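Local coordinates for protein glutathione transferase (Leptospira interrogans serovar Lai, PDB 3UBK) that probably carries out glutathione transferase chemistry, binding glutathione and attaching its thiol to electrophilic substrates, at residues Ser10-Val15 / Gly49-Leu54; Asn16-Gly21 / Ala66-Leu71; Thr101-Pro106 / Ala160-Leu165. One frame throughout, in Å; residues are numbered along the deposited sequence.

Contact 1: Ser10-Val15 / Gly49-Leu54; sequences SISNYV and GKIPVL
Val15 and the ring of Pro52 meet flank to flank, their side chains sliding past each other in opposite directions. Val15 CG2 lies 3.8 Å from Pro52 CB. On the same ring, Pro52 CD comes within 3.6 Å of Tyr14 CB, while Pro52 CG stands 3.6 Å from the carbonyl oxygen Tyr14 O. Ile51 supplies a second apolar patch with its end methyl: Ile51 CD1 lies 3.8 Å from Ser12 CB and 3.9 Å from Val15 CG2. That reach depends on an uncommon first torsion (chi1 48°), which places CG1 between the backbone N and the carbonyl carbon and swings the end of the chain over to the start of the helix.

One shell out, the helix start is held by Ser12 at the N-cap. Its OG accepts a nearly straight bond from Val15 N (3.2 Å, 167° at the hydrogen), joined by a weak, bent one from Tyr14 N. Beyond this, Leu6 of strand 4-7 touches both Val15 and Pro52, and the ring of Tyr14 turns from the proline to meet His161 edge to face.

The peptide bond before Pro52 is cis, the signature of the thioredoxin-like fold of glutathione transferases, and Lys50 and Ile51 just ahead of it bind glutathione. No hydrogen bond spans the two segments. Between them the contact is one of apolar packing, which is consistent with the backbone of Ile51, the residue before the cis-proline, meeting glutathione, as in relatives.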
loop_
_atom_site.group_PDB
_atom_site.type_symbol
_atom_site.label_atom_id
_atom_site.label_comp_id
_atom_site.label_asym_id
_atom_site.label_seq_id
_atom_site.Cartn_x
_atom_site.Cartn_y
_atom_site.Cartn_z
ATOM N N SER A 10 20.623 -4.031 -3.249
ATOM C CA SER A 10 19.941 -4.887 -4.212
ATOM C C SER A 10 19.384 -6.159 -3.606
ATOM O O SER A 10 18.786 -6.948 -4.316
ATOM C CB SER A 10 20.856 -5.236 -5.394
ATOM O OG SER A 10 21.246 -4.071 -6.116
ATOM N N ILE A 11 19.572 -6.360 -2.302
ATOM C CA ILE A 11 18.954 -7.504 -1.644
ATOM C C ILE A 11 17.528 -7.209 -1.177
ATOM O O ILE A 11 16.792 -8.131 -0.828
ATOM C CB ILE A 11 19.772 -8.033 -0.439
ATOM C CG1 ILE A 11 20.128 -6.895 0.517
ATOM C CG2 ILE A 11 21.018 -8.797 -0.911
ATOM C CD1 ILE A 11 20.656 -7.385 1.858
ATOM N N SER A 12 17.144 -5.934 -1.160
ATOM C CA SER A 12 15.766 -5.569 -0.812
ATOM C C SER A 12 14.804 -5.739 -1.991
ATOM O O SER A 12 15.030 -5.195 -3.082
ATOM C CB SER A 12 15.700 -4.128 -0.301
ATOM O OG SER A 12 14.344 -3.687 -0.281
ATOM N N ASN A 13 13.714 -6.470 -1.786
ATOM C CA ASN A 13 12.727 -6.583 -2.852
ATOM C C ASN A 13 11.991 -5.268 -3.181
ATOM O O ASN A 13 11.563 -5.058 -4.323
ATOM C CB ASN A 13 11.757 -7.750 -2.632
ATOM C CG ASN A 13 11.270 -7.857 -1.201
ATOM O OD1 ASN A 13 10.146 -8.303 -0.964
ATOM N ND2 ASN A 13 12.102 -7.448 -0.242
ATOM N N TYR A 14 11.858 -4.384 -2.195
ATOM C CA TYR A 14 11.254 -3.070 -2.436
ATOM C C TYR A 14 12.172 -2.161 -3.251
ATOM O O TYR A 14 11.704 -1.392 -4.082
ATOM C CB TYR A 14 10.834 -2.411 -1.115
ATOM C CG TYR A 14 9.692 -3.195 -0.496
ATOM C CD1 TYR A 14 9.936 -4.224 0.405
ATOM C CD2 TYR A 14 8.378 -2.956 -0.877
ATOM C CE1 TYR A 14 8.887 -4.971 0.947
ATOM C CE2 TYR A 14 7.328 -3.694 -0.338
ATOM C CZ TYR A 14 7.595 -4.703 0.572
ATOM O OH TYR A 14 6.567 -5.456 1.103
ATOM N N VAL A 15 13.476 -2.256 -3.015
ATOM C CA VAL A 15 14.448 -1.550 -3.853
ATOM C C VAL A 15 14.336 -2.100 -5.269
ATOM O O VAL A 15 14.253 -1.352 -6.256
ATOM C CB VAL A 15 15.902 -1.728 -3.301
ATOM C CG1 VAL A 15 16.939 -1.215 -4.295
ATOM C CG2 VAL A 15 16.044 -1.025 -1.962
ATOM N N GLY A 49 12.924 4.804 8.526
ATOM C CA GLY A 49 14.220 4.132 8.424
ATOM C C GLY A 49 14.242 3.023 7.381
ATOM O O GLY A 49 15.048 2.095 7.464
ATOM N N LYS A 50 13.362 3.122 6.386
ATOM C CA LYS A 50 13.248 2.084 5.359
ATOM C C LYS A 50 14.009 2.436 4.089
ATOM O O LYS A 50 14.370 3.590 3.858
ATOM C CB LYS A 50 11.782 1.848 4.992
ATOM C CG LYS A 50 10.852 1.617 6.175
ATOM C CD LYS A 50 10.889 0.179 6.629
ATOM C CE LYS A 50 9.713 -0.138 7.538
ATOM N NZ LYS A 50 9.517 -1.603 7.635
ATOM N N ILE A 51 14.240 1.419 3.268
ATOM C CA ILE A 51 14.706 1.607 1.905
ATOM C C ILE A 51 13.650 0.969 1.013
ATOM O O ILE A 51 12.950 0.059 1.450
ATOM C CB ILE A 51 16.080 0.947 1.682
ATOM C CG1 ILE A 51 16.090 -0.495 2.225
ATOM C CG2 ILE A 51 17.160 1.797 2.348
ATOM C CD1 ILE A 51 17.300 -1.352 1.764
ATOM N N PRO A 52 13.525 1.429 -0.238
ATOM C CA PRO A 52 14.310 2.453 -0.929
ATOM C C PRO A 52 13.884 3.884 -0.625
ATOM O O PRO A 52 12.748 4.141 -0.199
ATOM C CB PRO A 52 14.005 2.167 -2.411
ATOM C CG PRO A 52 12.601 1.688 -2.375
ATOM C CD PRO A 52 12.560 0.791 -1.151
ATOM N N VAL A 53 14.809 4.809 -0.859
ATOM C CA VAL A 53 14.491 6.224 -0.909
ATOM C C VAL A 53 14.949 6.721 -2.270
ATOM O O VAL A 53 16.067 6.415 -2.697
ATOM C CB VAL A 53 15.238 7.029 0.170
ATOM C CG1 VAL A 53 14.770 8.472 0.180
ATOM C CG2 VAL A 53 15.047 6.401 1.548
ATOM N N LEU A 54 14.091 7.473 -2.958
ATOM C CA LEU A 54 14.479 8.115 -4.208
ATOM C C LEU A 54 14.896 9.550 -3.935
ATOM O O LEU A 54 14.195 10.301 -3.236
ATOM C CB LEU A 54 13.327 8.110 -5.214
ATOM C CG LEU A 54 13.635 8.665 -6.614
ATOM C CD1 LEU A 54 14.184 7.559 -7.498
ATOM C CD2 LEU A 54 12.378 9.256 -7.231
#

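Contact 2: Asn16-Gly21 / Ala66-Leu71; sequences NKVKLG and AILEFL
With chi1 at 169°, Val18 directs both methyls at Ile67, CG1 lying opposite its backbone N and CG2 opposite its carbonyl carbon, while Ile67 turns its CG2 branch opposite its own N (chi1 -68°). The Ile67 methyl thus faces both prongs of the valine, with Val18 CG1 3.7 Å and Val18 CG2 3.9 Å from Ile67 CG2, the two side chains crossing at about a right angle.

Leu68 makes the broader contact, its CB directed toward the facing helix and its two methyls divided between different neighbours. Leu68 CD1 sits 3.6 Å from Lys17 O and 3.8 Å from Lys17 CG, while Leu68 CD2 reaches Val18 O at 3.8 Å and, a turn further on, Gly21 CA at 4.2 Å. Gly21 brings no side chain to this spot, so the leucine approaches the bare backbone. Lys17 runs extended past Leu68, its aliphatic part serving the core and its NZ forming a salt bridge with Glu100 and a hydrogen bond with Ser64, a glutathione-binding residue.

Everything here is buried, and the two helix segments run almost parallel, their axes 9.9 Å apart. On the far side of helix 64-74, Phe70 meets Trp87 of the second subunit. Two such helices, lying side by side over one face of a mixed sheet, are characteristic of the thioredoxin-like N-terminal domain of glutathione transferases.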
loop_
_atom_site.group_PDB
_atom_site.type_symbol
_atom_site.label_atom_id
_atom_site.label_comp_id
_atom_site.label_asym_id
_atom_site.label_seq_id
_atom_site.Cartn_x
_atom_site.Cartn_y
_atom_site.Cartn_z
ATOM N N ASN A 16 14.292 -3.421 -5.376
ATOM C CA ASN A 16 14.261 -4.053 -6.678
ATOM C C ASN A 16 12.991 -3.746 -7.449
ATOM O O ASN A 16 13.034 -3.579 -8.664
ATOM C CB ASN A 16 14.501 -5.561 -6.563
ATOM C CG ASN A 16 15.929 -5.866 -6.199
ATOM O OD1 ASN A 16 16.803 -5.021 -6.380
ATOM N ND2 ASN A 16 16.177 -7.048 -5.667
ATOM N N LYS A 17 11.860 -3.690 -6.747
ATOM C CA LYS A 17 10.614 -3.235 -7.354
ATOM C C LYS A 17 10.810 -1.887 -8.084
ATOM O O LYS A 17 10.406 -1.718 -9.235
ATOM C CB LYS A 17 9.534 -3.116 -6.268
ATOM C CG LYS A 17 8.242 -2.399 -6.675
ATOM C CD LYS A 17 7.422 -2.159 -5.391
ATOM C CE LYS A 17 6.145 -1.388 -5.602
ATOM N NZ LYS A 17 5.616 -0.974 -4.246
ATOM N N VAL A 18 11.423 -0.925 -7.407
ATOM C CA VAL A 18 11.658 0.402 -7.995
ATOM C C VAL A 18 12.669 0.330 -9.154
ATOM O O VAL A 18 12.488 0.936 -10.224
ATOM C CB VAL A 18 12.148 1.417 -6.930
ATOM C CG1 VAL A 18 12.639 2.707 -7.593
ATOM C CG2 VAL A 18 11.028 1.725 -5.899
ATOM N N LYS A 19 13.724 -0.441 -8.944
ATOM C CA LYS A 19 14.787 -0.601 -9.932
ATOM C C LYS A 19 14.261 -1.171 -11.256
ATOM O O LYS A 19 14.677 -0.747 -12.345
ATOM C CB LYS A 19 15.850 -1.523 -9.319
ATOM C CG LYS A 19 17.238 -1.376 -9.837
ATOM C CD LYS A 19 18.220 -2.048 -8.871
ATOM C CE LYS A 19 19.449 -2.511 -9.618
ATOM N NZ LYS A 19 20.463 -3.133 -8.713
ATOM N N LEU A 20 13.352 -2.145 -11.176
ATOM C CA LEU A 20 12.735 -2.701 -12.369
ATOM C C LEU A 20 12.038 -1.629 -13.225
ATOM O O LEU A 20 12.123 -1.638 -14.473
ATOM C CB LEU A 20 11.721 -3.794 -11.984
ATOM C CG LEU A 20 12.283 -5.131 -11.502
ATOM C CD1 LEU A 20 11.225 -5.955 -10.708
ATOM C CD2 LEU A 20 12.833 -5.928 -12.689
ATOM N N GLY A 21 11.333 -0.718 -12.559
ATOM C CA GLY A 21 10.620 0.358 -13.251
ATOM C C GLY A 21 11.580 1.347 -13.887
ATOM O O GLY A 21 11.394 1.739 -15.031
ATOM N N ALA A 66 4.836 5.133 -3.756
ATOM C CA ALA A 66 4.871 6.570 -4.103
ATOM C C ALA A 66 6.013 6.909 -5.064
ATOM O O ALA A 66 5.851 7.750 -5.945
ATOM C CB ALA A 66 4.992 7.434 -2.850
ATOM N N ILE A 67 7.180 6.291 -4.865
ATOM C CA ILE A 67 8.303 6.456 -5.812
ATOM C C ILE A 67 7.915 6.086 -7.255
ATOM O O ILE A 67 8.123 6.869 -8.185
ATOM C CB ILE A 67 9.542 5.624 -5.385
ATOM C CG1 ILE A 67 10.159 6.177 -4.091
ATOM C CG2 ILE A 67 10.596 5.580 -6.506
ATOM C CD1 ILE A 67 11.132 5.197 -3.430
ATOM N N LEU A 68 7.365 4.892 -7.455
ATOM C CA LEU A 68 7.027 4.464 -8.809
ATOM C C LEU A 68 5.864 5.258 -9.427
ATOM O O LEU A 68 5.851 5.490 -10.626
ATOM C CB LEU A 68 6.770 2.947 -8.873
ATOM C CG LEU A 68 8.086 2.151 -8.854
ATOM C CD1 LEU A 68 7.790 0.666 -8.789
ATOM C CD2 LEU A 68 8.978 2.457 -10.064
ATOM N N GLU A 69 4.899 5.685 -8.611
ATOM C CA GLU A 69 3.811 6.532 -9.119
ATOM C C GLU A 69 4.383 7.883 -9.542
ATOM O O GLU A 69 3.978 8.470 -10.546
ATOM C CB GLU A 69 2.735 6.726 -8.039
ATOM C CG GLU A 69 2.015 5.426 -7.664
ATOM C CD GLU A 69 0.743 5.180 -8.465
ATOM O OE1 GLU A 69 0.424 5.962 -9.389
ATOM O OE2 GLU A 69 0.040 4.199 -8.149
ATOM N N PHE A 70 5.351 8.360 -8.771
ATOM C CA PHE A 70 6.008 9.635 -9.074
ATOM C C PHE A 70 6.819 9.558 -10.381
ATOM O O PHE A 70 6.661 10.399 -11.282
ATOM C CB PHE A 70 6.901 10.026 -7.890
ATOM C CG PHE A 70 7.831 11.174 -8.175
ATOM C CD1 PHE A 70 7.407 12.490 -8.000
ATOM C CD2 PHE A 70 9.128 10.934 -8.619
ATOM C CE1 PHE A 70 8.276 13.569 -8.263
ATOM C CE2 PHE A 70 10.012 12.005 -8.876
ATOM C CZ PHE A 70 9.573 13.327 -8.692
ATOM N N LEU A 71 7.679 8.549 -10.481
ATOM C CA LEU A 71 8.504 8.376 -11.670
ATOM C C LEU A 71 7.642 8.216 -12.917
ATOM O O LEU A 71 7.974 8.750 -13.969
ATOM C CB LEU A 71 9.447 7.169 -11.532
ATOM C CG LEU A 71 10.596 7.376 -10.554
ATOM C CD1 LEU A 71 11.379 6.079 -10.390
ATOM C CD2 LEU A 71 11.498 8.520 -11.040
#

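Contact 3: Thr101-Pro106 / Ala160-Leu165; sequences TYLDIP and AHLSVL
Leu103 meets Leu165 and Leu162 at successive points along its length. At its base, Leu103 CB lies 4.0 Å from Leu165 CD2. CG stands opposite the carbonyl carbon (chi1 -68°), carrying the chain outward, and at the end Leu103 CD1 touches Leu162 CD2 at 3.9 Å, the two leucines meeting at a slant. Ile133 and Leu136 of helix 119-139 also pack on Leu103, extending this apolar patch into the bundle.

Next along the helix, Asp104 brings a carboxylate to the same interface. Asp104 CG approaches His161 ND1 at 4.1 Å, with the carboxylate and imidazole planes 29° apart. Each finds polar partners beyond the two segments: Asp104 OD1 bonds to Tyr111 OH, further along its own helix, while His161 NE2 bonds to Glu100 and its ND1 faces the side chain of Asn13. The modelled approach of Asp104 OD1 to a methyl of Leu165 is too short to be taken literally.

Segment 101-106 of helix 86-111, with a wider pi-type turn at 101-104 and a kink at Pro106, crosses segment 160-165 of helix 153-169 at 46°, the axes 10.2 Å apart. This is helix packing inside the all-helical C-terminal domain of a glutathione transferase. Chemically the interface divides into a leucine side and a polar side. Glu100 also belongs to helix 86-111, so its bond to His161 ties the two helices together, whereas the carboxylate of Asp104 and the imidazole make no hydrogen bond to each other and are each bonded to a residue beyond the two segments.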
loop_
_atom_site.group_PDB
_atom_site.type_symbol
_atom_site.label_atom_id
_atom_site.label_comp_id
_atom_site.label_asym_id
_atom_site.label_seq_id
_atom_site.Cartn_x
_atom_site.Cartn_y
_atom_site.Cartn_z
ATOM N N THR A 101 0.825 -6.873 -0.043
ATOM C CA THR A 101 0.158 -6.841 1.260
ATOM C C THR A 101 -0.295 -8.209 1.740
ATOM O O THR A 101 -0.212 -8.510 2.926
ATOM C CB THR A 101 -1.033 -5.856 1.265
ATOM O OG1 THR A 101 -0.569 -4.569 0.841
ATOM C CG2 THR A 101 -1.620 -5.721 2.669
ATOM N N TYR A 102 -0.760 -9.042 0.836
ATOM C CA TYR A 102 -1.308 -10.316 1.205
ATOM C C TYR A 102 -0.387 -11.490 0.919
ATOM O O TYR A 102 -0.671 -12.588 1.309
ATOM C CB TYR A 102 -2.644 -10.521 0.516
ATOM C CG TYR A 102 -3.567 -9.353 0.639
ATOM C CD1 TYR A 102 -3.815 -8.774 1.841
ATOM C CD2 TYR A 102 -4.191 -8.839 -0.453
ATOM C CE1 TYR A 102 -4.649 -7.725 1.946
ATOM C CE2 TYR A 102 -5.018 -7.804 -0.358
ATOM C CZ TYR A 102 -5.238 -7.235 0.834
ATOM O OH TYR A 102 -6.074 -6.178 0.909
ATOM N N LEU A 103 0.707 -11.256 0.224
ATOM C CA LEU A 103 1.681 -12.319 -0.017
ATOM C C LEU A 103 3.010 -12.070 0.677
ATOM O O LEU A 103 3.511 -12.943 1.387
ATOM C CB LEU A 103 1.894 -12.563 -1.508
ATOM C CG LEU A 103 0.718 -13.170 -2.271
ATOM C CD1 LEU A 103 1.110 -13.393 -3.712
ATOM C CD2 LEU A 103 0.254 -14.484 -1.628
ATOM N N ASP A 104 3.580 -10.882 0.489
ATOM C CA ASP A 104 4.914 -10.609 1.022
ATOM C C ASP A 104 4.956 -10.271 2.505
ATOM O O ASP A 104 5.881 -10.681 3.213
ATOM C CB ASP A 104 5.619 -9.494 0.250
ATOM C CG ASP A 104 7.076 -9.377 0.629
ATOM O OD1 ASP A 104 7.820 -10.354 0.394
ATOM O OD2 ASP A 104 7.471 -8.329 1.174
ATOM N N ILE A 105 3.990 -9.492 2.974
ATOM C CA ILE A 105 3.986 -9.115 4.378
ATOM C C ILE A 105 3.864 -10.362 5.259
ATOM O O ILE A 105 4.624 -10.535 6.213
ATOM C CB ILE A 105 2.888 -8.089 4.695
ATOM C CG1 ILE A 105 3.285 -6.720 4.129
ATOM C CG2 ILE A 105 2.676 -7.978 6.206
ATOM C CD1 ILE A 105 2.339 -5.603 4.525
ATOM N N PRO A 106 2.902 -11.234 4.936
ATOM C CA PRO A 106 2.782 -12.515 5.627
ATOM C C PRO A 106 4.077 -13.323 5.546
ATOM O O PRO A 106 4.607 -13.746 6.577
ATOM C CB PRO A 106 1.659 -13.224 4.859
ATOM C CG PRO A 106 0.807 -12.110 4.333
ATOM C CD PRO A 106 1.755 -10.962 4.047
ATOM N N ALA A 160 9.788 -8.510 -8.574
ATOM C CA ALA A 160 10.566 -8.215 -7.385
ATOM C C ALA A 160 10.169 -9.092 -6.181
ATOM O O ALA A 160 11.028 -9.669 -5.522
ATOM C CB ALA A 160 10.436 -6.745 -7.037
ATOM N N HIS A 161 8.871 -9.199 -5.901
ATOM C CA HIS A 161 8.409 -9.887 -4.688
ATOM C C HIS A 161 8.270 -11.402 -4.856
ATOM O O HIS A 161 8.659 -12.174 -3.985
ATOM C CB HIS A 161 7.066 -9.314 -4.219
ATOM C CG HIS A 161 7.139 -7.893 -3.762
ATOM N ND1 HIS A 161 8.043 -7.459 -2.814
ATOM C CD2 HIS A 161 6.403 -6.807 -4.102
ATOM C CE1 HIS A 161 7.873 -6.165 -2.606
ATOM N NE2 HIS A 161 6.877 -5.747 -3.368
ATOM N N LEU A 162 7.722 -11.827 -5.981
ATOM C CA LEU A 162 7.441 -13.240 -6.174
ATOM C C LEU A 162 8.704 -14.059 -6.381
ATOM O O LEU A 162 8.751 -15.230 -6.027
ATOM C CB LEU A 162 6.482 -13.442 -7.345
ATOM C CG LEU A 162 5.086 -12.853 -7.135
ATOM C CD1 LEU A 162 4.231 -13.113 -8.362
ATOM C CD2 LEU A 162 4.401 -13.387 -5.867
ATOM N N SER A 163 9.723 -13.455 -6.971
ATOM C CA SER A 163 10.966 -14.167 -7.164
ATOM C C SER A 163 11.567 -14.457 -5.792
ATOM O O SER A 163 12.074 -15.547 -5.551
ATOM C CB SER A 163 11.928 -13.353 -8.024
ATOM O OG SER A 163 12.285 -12.158 -7.374
ATOM N N VAL A 164 11.486 -13.478 -4.895
ATOM C CA VAL A 164 12.008 -13.617 -3.539
ATOM C C VAL A 164 11.165 -14.602 -2.726
ATOM O O VAL A 164 11.702 -15.422 -1.969
ATOM C CB VAL A 164 12.042 -12.265 -2.800
ATOM C CG1 VAL A 164 12.075 -12.483 -1.291
ATOM C CG2 VAL A 164 13.233 -11.429 -3.260
ATOM N N LEU A 165 9.848 -14.521 -2.896
ATOM C CA LEU A 165 8.926 -15.409 -2.205
ATOM C C LEU A 165 9.165 -16.847 -2.627
ATOM O O LEU A 165 9.161 -17.754 -1.798
ATOM C CB LEU A 165 7.477 -15.013 -2.485
ATOM C CG LEU A 165 6.911 -13.904 -1.597
ATOM C CD1 LEU A 165 7.976 -12.876 -1.236
ATOM C CD2 LEU A 165 5.719 -13.234 -2.266
#

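Followed from the N terminus, the chain shows how crossed closures build a compact domain. Contact 1 closes the loop that runs through the rest of helix 13-25, strand 29-32 and helix 40-43. Contact 2 opens inside that loop, at 16-21, and closes after it, at 66-71, so the two cross rather than nest. Both draw on helix 13-25, setting it against both the cis-proline loop and helix 64-74. Contact 3 follows in series, closing a loop through helix 119-139 within the C-terminal domain. The domains then join where helix 13-25 meets helices 86-111 and 153-169: Ala160 packs on Lys17, and Tyr14 OH probably hydrogen-bonds Asp104 OD2.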